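Local atomic coordinates of aminoglycoside N(3)-acetyltransferase, AAC(3)-IVa (PDB entry 6MN3), a protein that transfers the acetyl group of acetyl-CoA to the 3-amino group of 2-deoxystreptamine aminoglycosides, probably conferring resistance to gentamicin, kanamycin, tobramycin, neomycin and apramycin. Residues Y5-A10 against R37-G42; L44-A49 against G85-T90. One frame throughout, in Å; residues are numbered along the deposited sequence.

Contact 1: residues Y5-A10 against R37-G42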
ATOM      1  N   TYR A   5      12.430 -21.590  11.338  1.00 26.30           N
ATOM      2  CA  TYR A   5      13.714 -21.135  10.824  1.00 28.27           C
ATOM      3  C   TYR A   5      13.787 -19.611  10.809  1.00 29.96           C
ATOM      4  O   TYR A   5      12.875 -18.940  10.318  1.00 36.29           O
ATOM      5  CB  TYR A   5      13.939 -21.690   9.418  1.00 20.74           C
ATOM      6  CG  TYR A   5      15.246 -21.268   8.790  1.00 20.71           C
ATOM      7  CD1 TYR A   5      16.454 -21.774   9.251  1.00 23.03           C
ATOM      8  CD2 TYR A   5      15.273 -20.366   7.735  1.00 25.95           C
ATOM      9  CE1 TYR A   5      17.653 -21.393   8.682  1.00 23.06           C
ATOM     10  CE2 TYR A   5      16.466 -19.981   7.157  1.00 27.52           C
ATOM     11  CZ  TYR A   5      17.653 -20.496   7.634  1.00 26.98           C
ATOM     12  OH  TYR A   5      18.844 -20.116   7.063  1.00 29.93           O
ATOM     13  N   GLU A   6      14.881 -19.068  11.340  1.00 29.16           N
ATOM     14  CA  GLU A   6      15.142 -17.633  11.296  1.00 30.82           C
ATOM     15  C   GLU A   6      15.860 -17.314   9.988  1.00 31.41           C
ATOM     16  O   GLU A   6      17.013 -17.712   9.788  1.00 25.70           O
ATOM     17  CB  GLU A   6      15.962 -17.196  12.508  1.00 33.96           C
ATOM     18  CG  GLU A   6      15.296 -17.518  13.843  1.00 53.38           C
ATOM     19  CD  GLU A   6      15.913 -16.766  15.010  1.00 63.17           C
ATOM     20  OE1 GLU A   6      16.734 -15.856  14.767  1.00 67.55           O
ATOM     21  OE2 GLU A   6      15.576 -17.086  16.170  1.00 60.57           O
ATOM     22  N   TRP A   7      15.181 -16.600   9.097  1.00 35.20           N
ATOM     23  CA  TRP A   7      15.701 -16.354   7.759  1.00 34.23           C
ATOM     24  C   TRP A   7      16.821 -15.320   7.781  1.00 27.42           C
ATOM     25  O   TRP A   7      16.715 -14.279   8.433  1.00 31.49           O
ATOM     26  CB  TRP A   7      14.580 -15.885   6.835  1.00 17.65           C
ATOM     27  CG  TRP A   7      13.583 -16.950   6.536  1.00 26.14           C
ATOM     28  CD1 TRP A   7      12.458 -17.242   7.248  1.00 24.51           C
ATOM     29  CD2 TRP A   7      13.617 -17.874   5.442  1.00 20.53           C
ATOM     30  NE1 TRP A   7      11.789 -18.288   6.664  1.00 21.31           N
ATOM     31  CE2 TRP A   7      12.480 -18.695   5.555  1.00 17.47           C
ATOM     32  CE3 TRP A   7      14.497 -18.086   4.380  1.00 16.58           C
ATOM     33  CZ2 TRP A   7      12.200 -19.710   4.647  1.00 18.55           C
ATOM     34  CZ3 TRP A   7      14.218 -19.094   3.479  1.00 17.45           C
ATOM     35  CH2 TRP A   7      13.081 -19.892   3.617  1.00 17.15           C
ATOM     36  N   ARG A   8      17.895 -15.614   7.055  1.00 26.21           N
ATOM     37  CA  ARG A   8      19.009 -14.689   6.941  1.00 30.51           C
ATOM     38  C   ARG A   8      18.698 -13.604   5.914  1.00 25.87           C
ATOM     39  O   ARG A   8      17.863 -13.775   5.022  1.00 24.82           O
ATOM     40  CB  ARG A   8      20.286 -15.431   6.551  1.00 41.43           C
ATOM     41  CG  ARG A   8      20.629 -16.597   7.456  1.00 50.82           C
ATOM     42  CD  ARG A   8      21.324 -16.128   8.716  1.00 55.59           C
ATOM     43  NE  ARG A   8      21.560 -17.225   9.650  1.00 62.09           N
ATOM     44  CZ  ARG A   8      22.671 -17.953   9.683  1.00 67.69           C
ATOM     45  NH1 ARG A   8      23.659 -17.700   8.835  1.00 74.98           N
ATOM     46  NH2 ARG A   8      22.797 -18.933  10.567  1.00 66.63           N
ATOM     47  N   LYS A   9      19.395 -12.473   6.050  1.00 26.85           N
ATOM     48  CA  LYS A   9      19.162 -11.341   5.159  1.00 30.50           C
ATOM     49  C   LYS A   9      19.428 -11.714   3.703  1.00 36.56           C
ATOM     50  O   LYS A   9      18.624 -11.403   2.816  1.00 37.21           O
ATOM     51  CB  LYS A   9      20.035 -10.158   5.576  1.00 37.84           C
ATOM     52  CG  LYS A   9      19.368  -9.218   6.565  1.00 50.87           C
ATOM     53  CD  LYS A   9      20.255  -8.959   7.770  1.00 61.56           C
ATOM     54  CE  LYS A   9      21.613  -8.405   7.356  1.00 62.46           C
ATOM     55  NZ  LYS A   9      22.493  -8.151   8.531  1.00 63.22           N
ATOM     56  N   ALA A  10      20.553 -12.386   3.439  1.00 31.86           N
ATOM     57  CA  ALA A  10      20.874 -12.774   2.069  1.00 32.13           C
ATOM     58  C   ALA A  10      19.855 -13.756   1.505  1.00 29.28           C
ATOM     59  O   ALA A  10      19.593 -13.748   0.298  1.00 30.57           O
ATOM     60  CB  ALA A  10      22.281 -13.366   2.007  1.00 22.09           C
ATOM     61  N   ARG A  37       8.087 -12.927  10.004  1.00 35.10           N
ATOM     62  CA  ARG A  37       8.823 -13.344  11.194  1.00 36.46           C
ATOM     63  C   ARG A  37       8.793 -14.863  11.340  1.00 34.11           C
ATOM     64  O   ARG A  37       7.807 -15.503  10.950  1.00 37.92           O
ATOM     65  CB  ARG A  37       8.223 -12.640  12.421  1.00 39.83           C
ATOM     66  CG  ARG A  37       8.354 -13.357  13.750  1.00 51.96           C
ATOM     67  CD  ARG A  37       7.976 -12.450  14.906  1.00 64.53           C
ATOM     68  NE  ARG A  37       6.534 -12.423  15.127  1.00 75.45           N
ATOM     69  CZ  ARG A  37       5.949 -11.887  16.193  1.00 78.31           C
ATOM     70  NH1 ARG A  37       6.683 -11.326  17.146  1.00 77.98           N
ATOM     71  NH2 ARG A  37       4.628 -11.913  16.309  1.00 77.85           N
ATOM     72  N   PRO A  38       9.854 -15.487  11.885  1.00 35.28           N
ATOM     73  CA  PRO A  38      11.085 -14.847  12.369  1.00 37.21           C
ATOM     74  C   PRO A  38      12.201 -14.708  11.336  1.00 39.68           C
ATOM     75  O   PRO A  38      12.377 -15.560  10.468  1.00 39.64           O
ATOM     76  CB  PRO A  38      11.523 -15.776  13.503  1.00 36.74           C
ATOM     77  CG  PRO A  38      11.036 -17.112  13.088  1.00 35.78           C
ATOM     78  CD  PRO A  38       9.752 -16.887  12.335  1.00 37.39           C
ATOM     79  N   LEU A  39      12.945 -13.609  11.447  1.00 42.88           N
ATOM     80  CA  LEU A  39      14.133 -13.360  10.649  1.00 40.26           C
ATOM     81  C   LEU A  39      15.284 -12.990  11.569  1.00 54.36           C
ATOM     82  O   LEU A  39      15.077 -12.470  12.669  1.00 67.50           O
ATOM     83  CB  LEU A  39      13.929 -12.222   9.642  1.00 33.90           C
ATOM     84  CG  LEU A  39      12.566 -12.096   8.976  1.00 39.18           C
ATOM     85  CD1 LEU A  39      12.425 -10.725   8.344  1.00 38.90           C
ATOM     86  CD2 LEU A  39      12.398 -13.188   7.941  1.00 48.41           C
ATOM     87  N   GLU A  40      16.500 -13.252  11.107  1.00 54.69           N
ATOM     88  CA  GLU A  40      17.666 -12.697  11.773  1.00 64.95           C
ATOM     89  C   GLU A  40      17.756 -11.208  11.464  1.00 61.28           C
ATOM     90  O   GLU A  40      17.675 -10.802  10.300  1.00 67.00           O
ATOM     91  CB  GLU A  40      18.936 -13.419  11.328  1.00 75.97           C
ATOM     92  CG  GLU A  40      20.130 -13.151  12.223  1.00 86.45           C
ATOM     93  CD  GLU A  40      21.074 -14.332  12.302  1.00 92.02           C
ATOM     94  OE1 GLU A  40      21.876 -14.516  11.363  1.00 93.48           O
ATOM     95  OE2 GLU A  40      21.014 -15.077  13.303  1.00 94.34           O
ATOM     96  N   ASP A  41      17.893 -10.400  12.514  1.00 54.38           N
ATOM     97  CA  ASP A  41      17.999  -8.939  12.521  1.00 56.40           C
ATOM     98  C   ASP A  41      16.640  -8.253  12.384  1.00 45.50           C
ATOM     99  O   ASP A  41      16.599  -7.018  12.283  1.00 44.70           O
ATOM    100  CB  ASP A  41      18.951  -8.399  11.441  1.00 65.77           C
ATOM    101  CG  ASP A  41      20.407  -8.705  11.745  1.00 73.16           C
ATOM    102  OD1 ASP A  41      20.819  -8.549  12.914  1.00 77.22           O
ATOM    103  OD2 ASP A  41      21.137  -9.110  10.818  1.00 74.13           O
ATOM    104  N   GLY A  42      15.535  -8.997  12.379  1.00 32.50           N
ATOM    105  CA  GLY A  42      14.219  -8.425  12.555  1.00 33.78           C
ATOM    106  C   GLY A  42      13.746  -7.526  11.428  1.00 37.34           C
ATOM    107  O   GLY A  42      14.129  -7.684  10.265  1.00 35.31           O
TER
HETATM  108  O   HOH W   1      20.948 -11.975   8.925  1.00 33.58           O
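Tyr-5 meets Pro-38 through its backbone, the carbonyl O lying 3.8 Å from the proline CG, where the lead-in to helix 9-19 runs beside the loop between helices 33-36 and 42-54. The two segments run 34° apart and form a single parallel beta bridge centred on Trp-7 and Leu-39. CB of Tyr-5 points away from the loop; the ring CD2 stands over the centre of one face of the Trp-7 ring, and OH is hydrogen-bonded to Glu-11. At Glu-6 the CA makes a CH...O contact with Pro-38 O, 3.6 Å away, while the side chains of Glu-6 and Pro-38 cross at about a right angle, CG to CB 4.2 Å. Trp-7 carries both bridge bonds. Its N donates to Pro-38 O over 3.3 Å, nearly straight at 165°, and its O accepts from Glu-40 N at 2.9 Å. Pro-38 O also lies in the plane of the indole at its edge, nearest CD1. Trp-7 CB packs on Leu-39 CD2 at 3.6 Å. Arg-8, the N-cap residue, lies alongside Glu-40, pointing the same way. Its NE forms a salt bridge with Glu-40 OE1 at 3.2 Å, but the oxygen stands well out of the guanidinium plane and no N-H is directed at it; the glutamate is poorly ordered. Lys-9 crosses Asp-41 in the type II turn from Leu-39 to Gly-42. There a second salt bridge joins NZ to OD2 of Asp-41 at 2.8 Å, approaching from above the carboxylate plane, 38° out of it.

Contact 2: residues L44-A49 against G85-T90; sequences LGLIEA and GVVSDT
Val-87 offers one methyl each to Ile-47 and Leu-46. CG1, anti to its own backbone N (chi1 176°), meets CG1 of Ile-47 at 3.9 Å as the two side chains slide past each other in opposite directions, whereas CG2 meets Leu-46 CD2 at 3.8 Å, the leucine crossing at about a right angle. Ile-47 reaches further with CD1, which lies 3.9 Å from the carbonyl O of Val-87 and 4.1 Å from Thr-90 CB. These contacts join helix 42-54 to helix 86-91; the local axes pass 10.0 Å apart at a crossing angle of -73°. Helix 42-54 belongs to the beta-alpha-beta crossover between the parallel neighbouring strands 26-31 and 59-63, and both Ile-47 and Val-87 also touch Met-62 on the latter strand, so the packing extends onto the central mixed sheet. One methyl pair is tighter: Leu-44 CD2 and Thr-90 CG2 are 3.4 Å apart, a value to be read with caution because the modelled Thr-90 hydroxyl sits doubtfully close to a carbonyl of its own helix. As for polar groups, Asp-89, on the same helix but without contact to residues 44-49, forms a salt bridge with Arg-93 and accepts from Trp-92 NE1.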
ATOM      1  N   LEU A  44      14.352  -4.367  10.576  1.00 39.68           N
ATOM      2  CA  LEU A  44      15.427  -3.701   9.844  1.00 33.72           C
ATOM      3  C   LEU A  44      16.094  -4.646   8.859  1.00 35.83           C
ATOM      4  O   LEU A  44      16.478  -4.235   7.756  1.00 37.19           O
ATOM      5  CB  LEU A  44      16.468  -3.137  10.807  1.00 35.36           C
ATOM      6  CG  LEU A  44      15.988  -2.404  12.047  1.00 52.25           C
ATOM      7  CD1 LEU A  44      17.103  -2.348  13.103  1.00 57.36           C
ATOM      8  CD2 LEU A  44      15.530  -1.013  11.634  1.00 56.79           C
ATOM      9  N   GLY A  45      16.256  -5.911   9.246  1.00 32.93           N
ATOM     10  CA  GLY A  45      16.812  -6.883   8.324  1.00 33.58           C
ATOM     11  C   GLY A  45      15.940  -7.079   7.100  1.00 30.25           C
ATOM     12  O   GLY A  45      16.443  -7.237   5.983  1.00 36.05           O
ATOM     13  N   LEU A  46      14.619  -7.067   7.289  1.00 27.01           N
ATOM     14  CA  LEU A  46      13.717  -7.148   6.146  1.00 27.85           C
ATOM     15  C   LEU A  46      13.829  -5.908   5.270  1.00 34.93           C
ATOM     16  O   LEU A  46      13.811  -6.008   4.038  1.00 40.10           O
ATOM     17  CB  LEU A  46      12.278  -7.339   6.627  1.00 27.97           C
ATOM     18  CG  LEU A  46      11.208  -7.336   5.534  1.00 26.71           C
ATOM     19  CD1 LEU A  46      11.473  -8.453   4.533  1.00 22.38           C
ATOM     20  CD2 LEU A  46       9.826  -7.472   6.143  1.00 27.49           C
ATOM     21  N   ILE A  47      13.949  -4.731   5.888  1.00 33.08           N
ATOM     22  CA  ILE A  47      14.119  -3.503   5.117  1.00 29.36           C
ATOM     23  C   ILE A  47      15.442  -3.528   4.360  1.00 32.05           C
ATOM     24  O   ILE A  47      15.500  -3.184   3.174  1.00 32.57           O
ATOM     25  CB  ILE A  47      14.013  -2.277   6.041  1.00 26.69           C
ATOM     26  CG1 ILE A  47      12.581  -2.124   6.556  1.00 27.86           C
ATOM     27  CG2 ILE A  47      14.457  -1.020   5.316  1.00 26.19           C
ATOM     28  CD1 ILE A  47      12.472  -1.259   7.795  1.00 31.38           C
ATOM     29  N   GLU A  48      16.522  -3.944   5.026  1.00 32.15           N
ATOM     30  CA  GLU A  48      17.819  -4.021   4.357  1.00 34.03           C
ATOM     31  C   GLU A  48      17.783  -5.011   3.201  1.00 31.69           C
ATOM     32  O   GLU A  48      18.423  -4.789   2.165  1.00 33.25           O
ATOM     33  CB  GLU A  48      18.909  -4.409   5.357  1.00 39.57           C
ATOM     34  CG  GLU A  48      19.486  -3.243   6.141  1.00 51.58           C
ATOM     35  CD  GLU A  48      20.480  -3.688   7.199  1.00 64.18           C
ATOM     36  OE1 GLU A  48      20.833  -4.888   7.219  1.00 64.21           O
ATOM     37  OE2 GLU A  48      20.906  -2.840   8.013  1.00 68.27           O
ATOM     38  N   ALA A  49      17.039  -6.109   3.357  1.00 26.41           N
ATOM     39  CA  ALA A  49      16.894  -7.063   2.265  1.00 24.15           C
ATOM     40  C   ALA A  49      16.131  -6.450   1.098  1.00 29.60           C
ATOM     41  O   ALA A  49      16.514  -6.627  -0.064  1.00 32.80           O
ATOM     42  CB  ALA A  49      16.195  -8.328   2.760  1.00 20.36           C
ATOM     43  N   GLY A  85       1.714  -2.118  10.355  1.00 50.65           N
ATOM     44  CA  GLY A  85       2.765  -3.035  10.740  1.00 45.81           C
ATOM     45  C   GLY A  85       3.996  -2.330  11.288  1.00 52.55           C
ATOM     46  O   GLY A  85       4.148  -1.107  11.216  1.00 60.64           O
ATOM     47  N   VAL A  86       4.894  -3.146  11.844  1.00 49.66           N
ATOM     48  CA  VAL A  86       6.130  -2.631  12.424  1.00 46.79           C
ATOM     49  C   VAL A  86       7.109  -2.197  11.340  1.00 44.18           C
ATOM     50  O   VAL A  86       7.891  -1.261  11.540  1.00 42.76           O
ATOM     51  CB  VAL A  86       6.754  -3.692  13.349  1.00 46.19           C
ATOM     52  CG1 VAL A  86       7.878  -3.085  14.177  1.00 49.59           C
ATOM     53  CG2 VAL A  86       5.688  -4.303  14.243  1.00 51.23           C
ATOM     54  N   VAL A  87       7.092  -2.865  10.184  1.00 39.28           N
ATOM     55  CA  VAL A  87       8.019  -2.520   9.110  1.00 45.27           C
ATOM     56  C   VAL A  87       7.753  -1.107   8.607  1.00 44.82           C
ATOM     57  O   VAL A  87       8.684  -0.319   8.401  1.00 45.35           O
ATOM     58  CB  VAL A  87       7.927  -3.556   7.975  1.00 41.78           C
ATOM     59  CG1 VAL A  87       8.824  -3.159   6.815  1.00 37.06           C
ATOM     60  CG2 VAL A  87       8.288  -4.942   8.494  1.00 36.81           C
ATOM     61  N   SER A  88       6.478  -0.760   8.409  1.00 43.66           N
ATOM     62  CA  SER A  88       6.145   0.586   7.951  1.00 45.07           C
ATOM     63  C   SER A  88       6.543   1.636   8.979  1.00 46.32           C
ATOM     64  O   SER A  88       7.070   2.696   8.622  1.00 45.14           O
ATOM     65  CB  SER A  88       4.652   0.680   7.644  1.00 47.26           C
ATOM     66  OG  SER A  88       4.354   0.083   6.396  1.00 56.61           O
ATOM     67  N   ASP A  89       6.294   1.364  10.262  1.00 45.01           N
ATOM     68  CA  ASP A  89       6.662   2.321  11.297  1.00 50.54           C
ATOM     69  C   ASP A  89       8.164   2.371  11.517  1.00 50.17           C
ATOM     70  O   ASP A  89       8.661   3.332  12.113  1.00 52.90           O
ATOM     71  CB  ASP A  89       5.956   1.988  12.609  1.00 51.16           C
ATOM     72  CG  ASP A  89       5.968   3.147  13.582  1.00 56.42           C
ATOM     73  OD1 ASP A  89       5.569   4.261  13.182  1.00 58.51           O
ATOM     74  OD2 ASP A  89       6.381   2.947  14.744  1.00 61.96           O
ATOM     75  N   THR A  90       8.894   1.365  11.053  1.00 48.40           N
ATOM     76  CA  THR A  90      10.342   1.367  11.185  1.00 47.45           C
ATOM     77  C   THR A  90      11.027   2.022   9.998  1.00 46.80           C
ATOM     78  O   THR A  90      12.081   2.644  10.164  1.00 52.41           O
ATOM     79  CB  THR A  90      10.861  -0.065  11.339  1.00 48.04           C
ATOM     80  OG1 THR A  90       9.973  -0.803  12.189  1.00 48.89           O
ATOM     81  CG2 THR A  90      12.271  -0.071  11.939  1.00 43.66           C
TER

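Contacts 1 and 2 follow one another along the chain, and their centres lie 12 Å apart on the same side of the molecule. Helix 42-54 connects them, since contact 1 packs on its flank. Leu-39 CD1 touches Leu-46 CB at 3.8 Å, and Lys-9 CG lies 3.6 Å from Gly-45 O. The carbonyl O of Lys-9 in turn approaches Ala-49 CB to 3.9 Å, and Lys-9 NZ has a long, weak ion pair with Glu-48 OE1. Burial rises inward: the centre of contact 1, a surface contact, lies about 23 Å from the chain centre, that of the buried contact 2 about 14 Å. Both lie away from the zinc site of Cys-191, His-243, Cys-249 and Cys-252.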